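Local coordinates for endoglucanase, family GH5 (Zobellia galactanivorans, PDB 6GL2), which hydrolyses hemicellulose, probably cutting beta-glucans such as mixed-linked glucan as an endo-acting glycoside hydrolase, at residues A23-G28 with K60-P65; Y78-N83 with T132-R137; H227-Y232 with M273-S278. All coordinates share one frame; numbering follows the deposited sequence.

Contact 1: residues A23-G28 with K60-P65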
ATOM      1  N   ALA A  23      -8.551  -3.066   9.928  1.00 10.05           N
ATOM      2  CA  ALA A  23      -8.874  -2.530   8.628  1.00  9.86           C
ATOM      3  C   ALA A  23      -8.107  -1.234   8.453  1.00  9.99           C
ATOM      4  O   ALA A  23      -7.846  -0.494   9.434  1.00 10.04           O
ATOM      5  CB  ALA A  23     -10.350  -2.252   8.494  1.00 12.45           C
ATOM      6  N   GLY A  24      -7.775  -0.903   7.209  1.00  8.63           N
ATOM      7  CA  GLY A  24      -7.038   0.321   6.928  1.00  7.83           C
ATOM      8  C   GLY A  24      -7.661   1.213   5.953  1.00  8.33           C
ATOM      9  O   GLY A  24      -8.605   0.897   5.214  1.00  8.03           O
ATOM     10  N   TRP A  25      -7.134   2.422   5.942  1.00  7.68           N
ATOM     11  CA  TRP A  25      -7.547   3.522   5.067  1.00  8.11           C
ATOM     12  C   TRP A  25      -6.295   4.214   4.525  1.00  7.50           C
ATOM     13  O   TRP A  25      -5.354   4.431   5.263  1.00  7.43           O
ATOM     14  CB  TRP A  25      -8.449   4.487   5.849  1.00  7.98           C
ATOM     15  CG  TRP A  25      -8.983   5.650   5.099  1.00  7.60           C
ATOM     16  CD1 TRP A  25     -10.231   5.777   4.476  1.00  7.54           C
ATOM     17  CD2 TRP A  25      -8.399   6.981   5.019  1.00  7.25           C
ATOM     18  NE1 TRP A  25     -10.387   7.035   3.925  1.00  7.56           N
ATOM     19  CE2 TRP A  25      -9.322   7.800   4.259  1.00  7.12           C
ATOM     20  CE3 TRP A  25      -7.222   7.539   5.468  1.00  7.52           C
ATOM     21  CZ2 TRP A  25      -9.041   9.124   3.973  1.00  7.07           C
ATOM     22  CZ3 TRP A  25      -6.980   8.891   5.181  1.00  7.28           C
ATOM     23  CH2 TRP A  25      -7.893   9.667   4.456  1.00  7.69           C
ATOM     24  N   ASN A  26      -6.295   4.474   3.209  1.00  7.26           N
ATOM     25  CA  ASN A  26      -5.215   5.204   2.510  1.00  7.39           C
ATOM     26  C   ASN A  26      -5.413   6.708   2.484  1.00  7.35           C
ATOM     27  O   ASN A  26      -6.453   7.146   2.047  1.00  7.21           O
ATOM     28  CB  ASN A  26      -5.121   4.784   1.024  1.00  7.63           C
ATOM     29  CG  ASN A  26      -4.371   3.504   0.762  1.00  6.86           C
ATOM     30  OD1 ASN A  26      -3.151   3.501   0.718  1.00  7.53           O
ATOM     31  ND2 ASN A  26      -5.089   2.364   0.648  1.00  7.63           N
ATOM     32  N   LEU A  27      -4.406   7.404   2.860  1.00  7.77           N
ATOM     33  CA  LEU A  27      -4.304   8.847   2.653  1.00  7.07           C
ATOM     34  C   LEU A  27      -3.865   9.143   1.202  1.00  7.58           C
ATOM     35  O   LEU A  27      -2.713   9.523   0.960  1.00  7.74           O
ATOM     36  CB  LEU A  27      -3.412   9.498   3.694  1.00  7.66           C
ATOM     37  CG  LEU A  27      -3.332  11.006   3.732  1.00  6.76           C
ATOM     38  CD1 LEU A  27      -4.613  11.625   4.283  1.00  7.80           C
ATOM     39  CD2 LEU A  27      -2.102  11.559   4.403  1.00  8.62           C
ATOM     40  N   GLY A  28      -4.756   8.840   0.266  1.00  7.59           N
ATOM     41  CA  GLY A  28      -4.375   8.966  -1.116  1.00  7.69           C
ATOM     42  C   GLY A  28      -4.414  10.379  -1.663  1.00  7.29           C
ATOM     43  O   GLY A  28      -5.154  11.205  -1.157  1.00  7.58           O
ATOM     44  N   LYS A  60      -7.808   0.861  11.972  1.00  8.92           N
ATOM     45  CA  LYS A  60      -6.670   0.595  12.802  1.00  9.61           C
ATOM     46  C   LYS A  60      -5.300   0.883  12.136  1.00  9.35           C
ATOM     47  O   LYS A  60      -4.299   1.036  12.785  1.00  9.80           O
ATOM     48  CB  LYS A  60      -6.756  -0.844  13.384  1.00 10.23           C
ATOM     49  CG  LYS A  60      -5.665  -1.149  14.342  1.00 13.04           C
ATOM     50  CD  LYS A  60      -5.685  -0.297  15.616  1.00 13.83           C
ATOM     51  CE  LYS A  60      -4.704  -0.741  16.738  1.00 15.30           C
ATOM     52  NZ  LYS A  60      -4.891   0.007  17.984  1.00 18.09           N
ATOM     53  N   THR A  61      -5.359   0.958  10.803  1.00  9.04           N
ATOM     54  CA  THR A  61      -4.136   1.138   9.974  1.00  9.00           C
ATOM     55  C   THR A  61      -4.331   2.319   9.035  1.00  7.54           C
ATOM     56  O   THR A  61      -5.375   2.460   8.412  1.00  8.21           O
ATOM     57  CB  THR A  61      -3.748  -0.076   9.159  1.00  9.27           C
ATOM     58  OG1 THR A  61      -3.448  -1.146  10.069  1.00  9.68           O
ATOM     59  CG2 THR A  61      -2.555   0.083   8.244  1.00  9.30           C
ATOM     60  N   LEU A  62      -3.372   3.258   9.037  1.00  7.66           N
ATOM     61  CA  LEU A  62      -3.210   4.276   8.055  1.00  7.42           C
ATOM     62  C   LEU A  62      -2.141   3.872   7.070  1.00  6.38           C
ATOM     63  O   LEU A  62      -0.999   3.621   7.434  1.00  8.13           O
ATOM     64  CB  LEU A  62      -2.799   5.607   8.668  1.00  8.15           C
ATOM     65  CG  LEU A  62      -2.642   6.784   7.683  1.00  7.43           C
ATOM     66  CD1 LEU A  62      -3.961   7.211   7.130  1.00 10.36           C
ATOM     67  CD2 LEU A  62      -1.852   7.935   8.304  1.00  9.79           C
ATOM     68  N   ARG A  63      -2.484   3.826   5.769  1.00  7.54           N
ATOM     69  CA  ARG A  63      -1.448   3.702   4.756  1.00  6.77           C
ATOM     70  C   ARG A  63      -1.156   5.164   4.241  1.00  7.34           C
ATOM     71  O   ARG A  63      -2.088   5.912   3.946  1.00  7.78           O
ATOM     72  CB  ARG A  63      -1.834   2.779   3.586  1.00  7.36           C
ATOM     73  CG  ARG A  63      -0.752   2.637   2.511  1.00  7.62           C
ATOM     74  CD  ARG A  63      -0.962   1.385   1.716  1.00  7.89           C
ATOM     75  NE  ARG A  63      -0.031   1.173   0.596  1.00  7.92           N
ATOM     76  CZ  ARG A  63      -0.269   1.561  -0.667  1.00  7.10           C
ATOM     77  NH1 ARG A  63      -1.292   2.251  -0.989  1.00  8.44           N
ATOM     78  NH2 ARG A  63       0.549   1.131  -1.610  1.00  7.74           N
ATOM     79  N   LEU A  64       0.115   5.501   4.324  1.00  7.28           N
ATOM     80  CA  LEU A  64       0.655   6.832   4.061  1.00  7.13           C
ATOM     81  C   LEU A  64       1.556   6.714   2.845  1.00  7.01           C
ATOM     82  O   LEU A  64       2.792   6.592   2.925  1.00  7.30           O
ATOM     83  CB  LEU A  64       1.454   7.286   5.327  1.00  7.56           C
ATOM     84  CG  LEU A  64       2.144   8.628   5.239  1.00  9.04           C
ATOM     85  CD1 LEU A  64       1.171   9.689   4.725  1.00 11.06           C
ATOM     86  CD2 LEU A  64       2.725   8.951   6.647  1.00  9.14           C
ATOM     87  N   PRO A  65       0.910   6.753   1.654  1.00  6.97           N
ATOM     88  CA  PRO A  65       1.753   6.628   0.448  1.00  7.70           C
ATOM     89  C   PRO A  65       2.520   7.944   0.191  1.00  6.85           C
ATOM     90  O   PRO A  65       2.034   9.025   0.428  1.00  8.15           O
ATOM     91  CB  PRO A  65       0.663   6.402  -0.606  1.00  7.70           C
ATOM     92  CG  PRO A  65      -0.562   7.055  -0.095  1.00  7.54           C
ATOM     93  CD  PRO A  65      -0.484   6.849   1.357  1.00  6.68           C
TER
HETATM   94  O   HOH W   1      -0.123  10.469   1.507  1.00  7.77           O
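W25 and N26 pair in parallel register with L62 and R63, where strands 24-26 and 61-64 run side by side, their axes 4.7 Å apart at closest and inclined by 24°. A23 O opens the pairing by accepting from both K60 N and T61 N. W25 N then gives to T61 O, R63 N to W25 O, and L27 N to R63 O at 3.0 Å.

N26 and R63 lie alongside each other on one face of the sheet. R63 leaves with CG anti to the backbone N (chi1 -180°) and stays extended, so its stem runs past the N26 amide. N26 OD1 sits 3.1 Å from R63 CG and accepts from R63 NH1 at 2.8 Å. The oxygen lies in the guanidinium plane, yet the amide stands almost perpendicular to it, at 88°. R63 NH2 also meets E148 and N151, and NH1 meets E275, so several partners fix the guanidinium.

W25 and L62 point to the other face. L62 CD1 meets the edge of the indole at CE3, 3.7 Å away. Further on, L27 CD2 packs against L64 CD1 at 3.8 Å.

These are the first two strands of the (beta/alpha)8 barrel, joined through helix 48-57. L62 and L64 lie against helix 82-96. Strand 304-307 flanks 24-26, and strand 101-105 flanks 61-64.

Contact 2: residues Y78-N83 with T132-R137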
ATOM      1  N   TYR A  78      21.896  11.051  -3.634  1.00 13.66           N
ATOM      2  CA  TYR A  78      20.403  11.048  -3.746  1.00 13.13           C
ATOM      3  C   TYR A  78      19.813  11.542  -2.421  1.00 13.23           C
ATOM      4  O   TYR A  78      18.939  10.868  -1.848  1.00 11.75           O
ATOM      5  CB  TYR A  78      19.906   9.691  -4.126  1.00 12.94           C
ATOM      6  CG  TYR A  78      20.378   9.219  -5.483  1.00 14.78           C
ATOM      7  CD1 TYR A  78      19.889   9.813  -6.653  1.00 15.41           C
ATOM      8  CD2 TYR A  78      21.259   8.133  -5.592  1.00 17.25           C
ATOM      9  CE1 TYR A  78      20.305   9.353  -7.904  1.00 18.53           C
ATOM     10  CE2 TYR A  78      21.686   7.673  -6.842  1.00 20.19           C
ATOM     11  CZ  TYR A  78      21.192   8.292  -7.965  1.00 19.57           C
ATOM     12  OH  TYR A  78      21.590   7.835  -9.200  1.00 24.46           O
ATOM     13  N   LEU A  79      20.288  12.664  -1.898  1.00 12.31           N
ATOM     14  CA  LEU A  79      19.835  13.165  -0.619  1.00 10.43           C
ATOM     15  C   LEU A  79      18.323  13.478  -0.640  1.00 10.87           C
ATOM     16  O   LEU A  79      17.861  14.224  -1.528  1.00 10.96           O
ATOM     17  CB  LEU A  79      20.628  14.472  -0.310  1.00 12.27           C
ATOM     18  CG  LEU A  79      20.265  15.171   0.986  1.00 13.12           C
ATOM     19  CD1 LEU A  79      20.382  14.381   2.242  1.00 14.68           C
ATOM     20  CD2 LEU A  79      21.062  16.464   1.094  1.00 15.71           C
ATOM     21  N   ILE A  80      17.608  13.005   0.317  1.00 10.77           N
ATOM     22  CA  ILE A  80      16.206  13.360   0.459  1.00  9.01           C
ATOM     23  C   ILE A  80      16.114  14.658   1.233  1.00 10.58           C
ATOM     24  O   ILE A  80      16.739  14.777   2.336  1.00 10.86           O
ATOM     25  CB  ILE A  80      15.417  12.239   1.208  1.00  8.86           C
ATOM     26  CG1 ILE A  80      15.519  10.873   0.498  1.00  9.89           C
ATOM     27  CG2 ILE A  80      13.952  12.665   1.344  1.00 10.85           C
ATOM     28  CD1 ILE A  80      14.857   9.727   1.265  1.00 10.14           C
ATOM     29  N   GLU A  81      15.315  15.603   0.793  0.50  9.90           N
ATOM     30  CA  GLU A  81      15.159  16.847   1.508  0.50  9.99           C
ATOM     31  C   GLU A  81      14.635  16.610   2.908  0.50 10.32           C
ATOM     32  O   GLU A  81      13.629  15.943   3.094  0.50 10.10           O
ATOM     33  CB  GLU A  81      14.238  17.786   0.707  0.50 10.48           C
ATOM     34  CG  GLU A  81      14.736  18.169  -0.691  0.50 11.61           C
ATOM     35  CD  GLU A  81      13.707  18.984  -1.478  0.50 14.82           C
ATOM     36  OE1 GLU A  81      12.573  19.153  -1.019  0.50 17.25           O
ATOM     37  OE2 GLU A  81      14.029  19.454  -2.588  0.50 17.63           O
ATOM     38  N   ALA A  82      15.300  17.208   3.884  1.00  9.76           N
ATOM     39  CA  ALA A  82      14.928  17.040   5.270  1.00  9.28           C
ATOM     40  C   ALA A  82      13.531  17.494   5.600  1.00 10.06           C
ATOM     41  O   ALA A  82      12.834  16.811   6.342  1.00 10.27           O
ATOM     42  CB  ALA A  82      15.958  17.742   6.133  1.00 11.43           C
ATOM     43  N   ASN A  83      13.120  18.573   4.982  0.50  9.70           N
ATOM     44  CA  ASN A  83      11.825  19.040   5.285  0.50  9.82           C
ATOM     45  C   ASN A  83      10.685  18.168   4.742  0.50  9.81           C
ATOM     46  O   ASN A  83       9.577  18.240   5.270  0.50 10.90           O
ATOM     47  CB  ASN A  83      11.656  20.538   4.950  0.50 13.63           C
ATOM     48  CG  ASN A  83      11.789  20.871   3.475  0.50 15.32           C
ATOM     49  OD1 ASN A  83      12.054  20.038   2.618  0.50 17.53           O
ATOM     50  ND2 ASN A  83      11.576  22.177   3.176  0.50 20.53           N
ATOM     51  N   THR A 132      17.935   3.601   2.573  1.00  9.66           N
ATOM     52  CA  THR A 132      18.749   3.836   3.740  1.00 10.02           C
ATOM     53  C   THR A 132      18.324   5.111   4.498  1.00  9.37           C
ATOM     54  O   THR A 132      18.243   5.087   5.704  1.00  9.05           O
ATOM     55  CB  THR A 132      20.232   3.878   3.351  1.00 10.95           C
ATOM     56  OG1 THR A 132      20.613   2.580   2.862  1.00 11.22           O
ATOM     57  CG2 THR A 132      21.131   4.189   4.576  1.00 11.60           C
ATOM     58  N   GLN A 133      18.092   6.159   3.742  1.00  8.67           N
ATOM     59  CA  GLN A 133      17.689   7.396   4.316  1.00  9.32           C
ATOM     60  C   GLN A 133      16.338   7.388   5.003  1.00  9.34           C
ATOM     61  O   GLN A 133      16.161   7.945   6.086  1.00  9.76           O
ATOM     62  CB  GLN A 133      17.781   8.529   3.353  1.00  9.45           C
ATOM     63  CG  GLN A 133      19.180   8.824   2.878  1.00  9.65           C
ATOM     64  CD  GLN A 133      19.091   9.820   1.742  1.00  9.51           C
ATOM     65  OE1 GLN A 133      18.877  11.017   2.008  1.00 10.36           O
ATOM     66  NE2 GLN A 133      19.291   9.376   0.516  1.00 10.73           N
ATOM     67  N   ILE A 134      15.335   6.779   4.366  1.00  8.96           N
ATOM     68  CA  ILE A 134      14.014   6.697   4.963  1.00  8.54           C
ATOM     69  C   ILE A 134      14.118   5.835   6.230  1.00  8.46           C
ATOM     70  O   ILE A 134      13.609   6.226   7.257  1.00  9.28           O
ATOM     71  CB  ILE A 134      12.984   6.075   3.978  1.00  9.50           C
ATOM     72  CG1 ILE A 134      12.883   6.948   2.691  1.00  8.66           C
ATOM     73  CG2 ILE A 134      11.626   5.989   4.706  1.00  9.99           C
ATOM     74  CD1 ILE A 134      12.098   6.197   1.595  1.00  9.81           C
ATOM     75  N   ALA A 135      14.798   4.684   6.108  1.00  8.83           N
ATOM     76  CA  ALA A 135      14.888   3.837   7.219  1.00  8.98           C
ATOM     77  C   ALA A 135      15.604   4.529   8.391  1.00 10.52           C
ATOM     78  O   ALA A 135      15.207   4.365   9.549  1.00 10.32           O
ATOM     79  CB  ALA A 135      15.683   2.584   6.782  1.00  9.85           C
ATOM     80  N   ASN A 136      16.686   5.276   8.131  1.00  9.51           N
ATOM     81  CA  ASN A 136      17.390   5.926   9.239  1.00 10.49           C
ATOM     82  C   ASN A 136      16.549   7.026   9.872  1.00 10.32           C
ATOM     83  O   ASN A 136      16.582   7.143  11.091  1.00 10.53           O
ATOM     84  CB  ASN A 136      18.782   6.418   8.785  1.00 10.57           C
ATOM     85  CG  ASN A 136      19.832   5.282   8.782  1.00 11.10           C
ATOM     86  OD1 ASN A 136      19.702   4.398   9.635  1.00 13.90           O
ATOM     87  ND2 ASN A 136      20.822   5.340   7.946  1.00 15.50           N
ATOM     88  N   ARG A 137      15.701   7.731   9.099  1.00  9.63           N
ATOM     89  CA  ARG A 137      14.868   8.712   9.724  1.00 10.88           C
ATOM     90  C   ARG A 137      13.960   8.084  10.747  1.00 11.10           C
ATOM     91  O   ARG A 137      13.712   8.671  11.801  1.00 11.89           O
ATOM     92  CB  ARG A 137      14.052   9.496   8.673  1.00  9.34           C
ATOM     93  CG  ARG A 137      13.015  10.362   9.306  1.00 10.58           C
ATOM     94  CD  ARG A 137      13.541  11.472  10.149  1.00  9.45           C
ATOM     95  NE  ARG A 137      14.102  12.597   9.417  1.00  8.99           N
ATOM     96  CZ  ARG A 137      13.614  13.809   9.344  1.00  9.21           C
ATOM     97  NH1 ARG A 137      12.403  14.101   9.739  1.00 10.33           N
ATOM     98  NH2 ARG A 137      14.301  14.751   8.687  1.00 10.23           N
TER
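Q133 meets the backbone of Y78 and I80 with both ends of its side-chain amide. NE2 donates to Y78 O at 2.8 Å, and OE1 accepts from I80 N at 2.9 Å. The second bond is nearly straight, with an angle of 171° at the hydrogen. The first differs in its approach: Y78 O lies in the plane of the Q133 amide, but NE2 comes in above the plane of the Y78 carbonyl, 50° out of it. One amide thus satisfies a carbonyl and an N-H two residues apart, and the donor and acceptor ends cannot be exchanged without losing both bonds. L79 lies between them, with its CA 3.5 Å from Q133 OE1.

The apolar part sits beside these two bonds. I80 and Q133 run antiparallel alongside each other. I80 has CG1 anti to its carbonyl carbon (chi1 -58°), and with chi2 also anti, CD1 reaches the helix. There CD1 touches I134 CG1 at 3.7 Å and Q133 CB at 3.8 Å. The I80 and I134 side chains lie roughly perpendicular.

One turn along, the bent chain of R137 brings NH2 to 3.4 Å from A82 O. Its firmer partners are D86 and E89, both in salt bridges with NH1.

Further out, Q133 NE2 also bonds to K129 O, one turn back in its own helix. W68 touches both I80 and I134. Backbone bonds of L79 with G73 and of E81 with H71 place the lead-in. The contact joins the lead-in and first turn of helix 82-96 to the C-terminal end of helix 117-137, its neighbour on the outer layer of the barrel.

Contact 3: residues H227-Y232 with M273-S278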
ATOM      1  N   HIS A 227      -2.538  -5.529  -4.435  1.00  9.45           N
ATOM      2  CA  HIS A 227      -3.666  -4.664  -4.621  1.00  9.12           C
ATOM      3  C   HIS A 227      -4.635  -5.393  -5.537  1.00 10.33           C
ATOM      4  O   HIS A 227      -4.213  -5.930  -6.575  1.00 13.37           O
ATOM      5  CB  HIS A 227      -3.242  -3.357  -5.266  1.00  9.42           C
ATOM      6  CG  HIS A 227      -2.195  -2.568  -4.473  1.00  8.54           C
ATOM      7  ND1 HIS A 227      -1.596  -1.470  -4.967  1.00  9.14           N
ATOM      8  CD2 HIS A 227      -1.754  -2.755  -3.228  1.00  8.98           C
ATOM      9  CE1 HIS A 227      -0.724  -1.016  -4.007  1.00  8.64           C
ATOM     10  NE2 HIS A 227      -0.841  -1.741  -2.963  1.00  8.77           N
ATOM     11  N   SER A 228      -5.921  -5.327  -5.282  1.00 10.61           N
ATOM     12  CA  SER A 228      -6.939  -6.009  -6.137  1.00 10.33           C
ATOM     13  C   SER A 228      -8.250  -5.258  -6.123  1.00  9.52           C
ATOM     14  O   SER A 228      -9.031  -5.396  -5.189  1.00 10.98           O
ATOM     15  CB  SER A 228      -7.134  -7.398  -5.645  1.00 10.14           C
ATOM     16  OG  SER A 228      -7.966  -8.023  -6.712  1.00 14.23           O
ATOM     17  N   TYR A 229      -8.400  -4.419  -7.115  1.00  9.69           N
ATOM     18  CA  TYR A 229      -9.609  -3.667  -7.295  1.00  9.96           C
ATOM     19  C   TYR A 229     -10.691  -4.528  -8.029  1.00 10.46           C
ATOM     20  O   TYR A 229     -11.065  -4.242  -9.129  1.00 12.30           O
ATOM     21  CB  TYR A 229      -9.386  -2.400  -8.024  1.00  9.56           C
ATOM     22  CG  TYR A 229      -8.544  -1.313  -7.318  1.00  9.57           C
ATOM     23  CD1 TYR A 229      -7.159  -1.373  -7.322  1.00 11.03           C
ATOM     24  CD2 TYR A 229      -9.148  -0.302  -6.595  1.00 10.12           C
ATOM     25  CE1 TYR A 229      -6.425  -0.370  -6.735  1.00 10.71           C
ATOM     26  CE2 TYR A 229      -8.396   0.690  -5.985  1.00  9.14           C
ATOM     27  CZ  TYR A 229      -7.081   0.638  -6.048  1.00  9.85           C
ATOM     28  OH  TYR A 229      -6.392   1.705  -5.447  1.00 10.09           O
ATOM     29  N   PHE A 230     -11.026  -5.613  -7.383  1.00 10.46           N
ATOM     30  CA  PHE A 230     -11.788  -6.714  -7.980  1.00 12.26           C
ATOM     31  C   PHE A 230     -13.283  -6.503  -7.695  1.00 12.43           C
ATOM     32  O   PHE A 230     -13.663  -6.345  -6.575  1.00 11.61           O
ATOM     33  CB  PHE A 230     -11.355  -8.059  -7.393  1.00 12.26           C
ATOM     34  CG  PHE A 230     -11.841  -9.225  -8.218  1.00 13.37           C
ATOM     35  CD1 PHE A 230     -13.185  -9.602  -8.153  1.00 13.18           C
ATOM     36  CD2 PHE A 230     -11.052  -9.787  -9.176  1.00 13.85           C
ATOM     37  CE1 PHE A 230     -13.670 -10.614  -8.994  1.00 14.15           C
ATOM     38  CE2 PHE A 230     -11.527 -10.818  -9.974  1.00 15.04           C
ATOM     39  CZ  PHE A 230     -12.852 -11.221  -9.895  1.00 14.44           C
ATOM     40  N   PRO A 231     -14.138  -6.535  -8.748  1.00 13.17           N
ATOM     41  CA  PRO A 231     -13.805  -6.722 -10.165  1.00 11.94           C
ATOM     42  C   PRO A 231     -13.568  -5.406 -10.866  1.00 12.55           C
ATOM     43  O   PRO A 231     -14.274  -4.450 -10.574  1.00 11.88           O
ATOM     44  CB  PRO A 231     -15.046  -7.443 -10.728  1.00 12.88           C
ATOM     45  CG  PRO A 231     -16.135  -6.791  -9.930  1.00 13.37           C
ATOM     46  CD  PRO A 231     -15.574  -6.567  -8.541  1.00 13.05           C
ATOM     47  N   TYR A 232     -12.558  -5.316 -11.709  1.00 12.47           N
ATOM     48  CA  TYR A 232     -12.155  -4.024 -12.186  1.00 13.09           C
ATOM     49  C   TYR A 232     -13.212  -3.283 -13.006  1.00 13.53           C
ATOM     50  O   TYR A 232     -13.181  -2.056 -13.110  1.00 15.13           O
ATOM     51  CB  TYR A 232     -10.798  -4.134 -12.928  1.00 16.79           C
ATOM     52  CG  TYR A 232     -10.933  -4.741 -14.282  1.00 19.56           C
ATOM     53  CD1 TYR A 232     -11.279  -3.972 -15.396  1.00 22.79           C
ATOM     54  CD2 TYR A 232     -10.764  -6.113 -14.460  1.00 20.92           C
ATOM     55  CE1 TYR A 232     -11.409  -4.567 -16.647  1.00 27.34           C
ATOM     56  CE2 TYR A 232     -10.865  -6.704 -15.725  1.00 23.81           C
ATOM     57  CZ  TYR A 232     -11.203  -5.913 -16.794  1.00 23.94           C
ATOM     58  OH  TYR A 232     -11.342  -6.481 -18.071  1.00 31.76           O
ATOM     59  N   MET A 273      -3.819  -6.357   1.764  1.00  8.37           N
ATOM     60  CA  MET A 273      -4.450  -5.833   0.574  1.00  8.22           C
ATOM     61  C   MET A 273      -4.400  -4.317   0.668  1.00  8.59           C
ATOM     62  O   MET A 273      -5.279  -3.669   1.164  1.00  9.11           O
ATOM     63  CB  MET A 273      -5.898  -6.268   0.453  1.00  8.88           C
ATOM     64  CG  MET A 273      -6.495  -5.945  -0.883  1.00  9.57           C
ATOM     65  SD  MET A 273      -5.908  -6.929  -2.240  1.00 12.06           S
ATOM     66  CE  MET A 273      -6.733  -8.473  -1.957  1.00 12.65           C
ATOM     67  N   GLY A 274      -3.253  -3.787   0.248  1.00  8.82           N
ATOM     68  CA  GLY A 274      -2.885  -2.404   0.607  1.00  9.52           C
ATOM     69  C   GLY A 274      -3.662  -1.380  -0.200  1.00  9.24           C
ATOM     70  O   GLY A 274      -3.741  -0.206   0.243  1.00  7.97           O
ATOM     71  N   GLU A 275      -4.344  -1.788  -1.263  1.00  8.05           N
ATOM     72  CA  GLU A 275      -5.341  -1.002  -1.919  1.00  8.74           C
ATOM     73  C   GLU A 275      -6.417  -1.895  -2.479  1.00  9.05           C
ATOM     74  O   GLU A 275      -6.136  -2.988  -3.018  1.00  9.43           O
ATOM     75  CB  GLU A 275      -4.816  -0.198  -3.147  1.00  8.48           C
ATOM     76  CG  GLU A 275      -3.697   0.761  -2.779  1.00  8.95           C
ATOM     77  CD  GLU A 275      -3.134   1.486  -3.989  1.00  9.34           C
ATOM     78  OE1 GLU A 275      -3.718   1.479  -5.083  1.00 10.56           O
ATOM     79  OE2 GLU A 275      -2.040   2.141  -3.810  1.00  9.96           O
ATOM     80  N   TRP A 276      -7.646  -1.388  -2.429  1.00  8.22           N
ATOM     81  CA  TRP A 276      -8.841  -1.912  -3.103  1.00  8.20           C
ATOM     82  C   TRP A 276      -9.897  -0.852  -2.953  1.00  8.71           C
ATOM     83  O   TRP A 276      -9.671   0.176  -2.284  1.00  9.37           O
ATOM     84  CB  TRP A 276      -9.312  -3.239  -2.466  1.00  8.52           C
ATOM     85  CG  TRP A 276      -9.810  -3.054  -1.097  1.00  8.95           C
ATOM     86  CD1 TRP A 276      -9.060  -2.868   0.061  1.00  9.62           C
ATOM     87  CD2 TRP A 276     -11.172  -2.943  -0.682  1.00  9.76           C
ATOM     88  NE1 TRP A 276      -9.882  -2.667   1.130  1.00  9.53           N
ATOM     89  CE2 TRP A 276     -11.176  -2.722   0.741  1.00  9.38           C
ATOM     90  CE3 TRP A 276     -12.372  -3.141  -1.314  1.00  9.55           C
ATOM     91  CZ2 TRP A 276     -12.372  -2.647   1.481  1.00  9.92           C
ATOM     92  CZ3 TRP A 276     -13.579  -3.024  -0.601  1.00  9.47           C
ATOM     93  CH2 TRP A 276     -13.569  -2.836   0.795  1.00 10.03           C
ATOM     94  N   GLY A 277     -11.062  -1.061  -3.574  1.00  8.62           N
ATOM     95  CA  GLY A 277     -12.208  -0.216  -3.460  1.00  9.36           C
ATOM     96  C   GLY A 277     -12.881   0.002  -4.774  1.00 10.28           C
ATOM     97  O   GLY A 277     -12.543  -0.700  -5.741  1.00 10.92           O
ATOM     98  N   SER A 278     -13.904   0.848  -4.772  1.00 10.46           N
ATOM     99  CA  SER A 278     -14.638   1.104  -6.020  1.00 11.41           C
ATOM    100  C   SER A 278     -14.793   2.559  -6.235  1.00 11.66           C
ATOM    101  O   SER A 278     -15.006   3.300  -5.288  1.00 11.80           O
ATOM    102  CB  SER A 278     -16.031   0.392  -5.993  1.00 11.23           C
ATOM    103  OG  SER A 278     -16.775   0.857  -4.893  1.00 12.60           O
TER
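H227 and E275 stack: the imidazole and the carboxylate planes are only 19° apart. E275 CG stands over the centre of the ring as a CH-pi contact, 3.7 Å from the centroid of H227. The carboxylate then runs out past the ND1-CE1 rim, with OE2 3.4 Å from H227 CE1. E275 has CG anti to its carbonyl carbon (chi1 -59°); with the chain extended beyond CG, this lays CG over the imidazole and carries the carboxylate on to Y229 OH.

Y229 meets the same carboxylate quite differently. Its ring stands steeply to the carboxylate plane, at 76°, and contact is made through the hydroxyl. Y229 OH donates to E275 OE1 at 2.7 Å, on the anti side of the carboxylate and somewhat out of its plane. The tyrosine ring is placed by backbone: W276 CA lies over one face, 4.0 Å from the centroid of Y229, while G277 O lies at the edge, 3.5 Å from CD2 of that ring.

S228 N gives a rather long bond of 3.3 Å to E275 O. S228 CB also packs on the sulphur of M273, whose SD is 3.6 Å away. M273 gets there by bending twice along its chain.

Partners outside the segments extend this network. R63 forms a salt bridge with E275 OE2, so the two carboxylate oxygens have different partners. H227 ND1 bonds to E152, and S228 OG to E255. E275 stands at the C-terminal end of the seventh barrel strand, where GH5 enzymes carry their nucleophile; the arrangement is consistent with that site.

The segments belong to strand 271-276 and to the loop between strand 222-227 and helix 232-237. M273 packs on helix 246-266, W276 stacks on Y294 of helix 284-301, and Y229 touches helix 232-237.

Contacts 1 and 3 lie on the same barrel sheet and meet on its N26/R63 face; their centres are 14 Å apart. They meet directly: R63 NH1 bridges to E275 OE2 at 2.9 Å, and N26 ND2 lies 2.9 Å from G274 O, probably as a hydrogen bond. Contact 1 thus supplies R63 and N26 as partners to the strand end where the GH5 nucleophile is expected. Contact 2 is peripheral. Its centre is 22 Å from that of contact 1 and 30 Å from that of contact 3, and it touches neither. It follows contact 1 in the chain, since helix 82-96 comes after strand 61-64. The magnesium-binding residues D240, T242 and D248 lie away from all three.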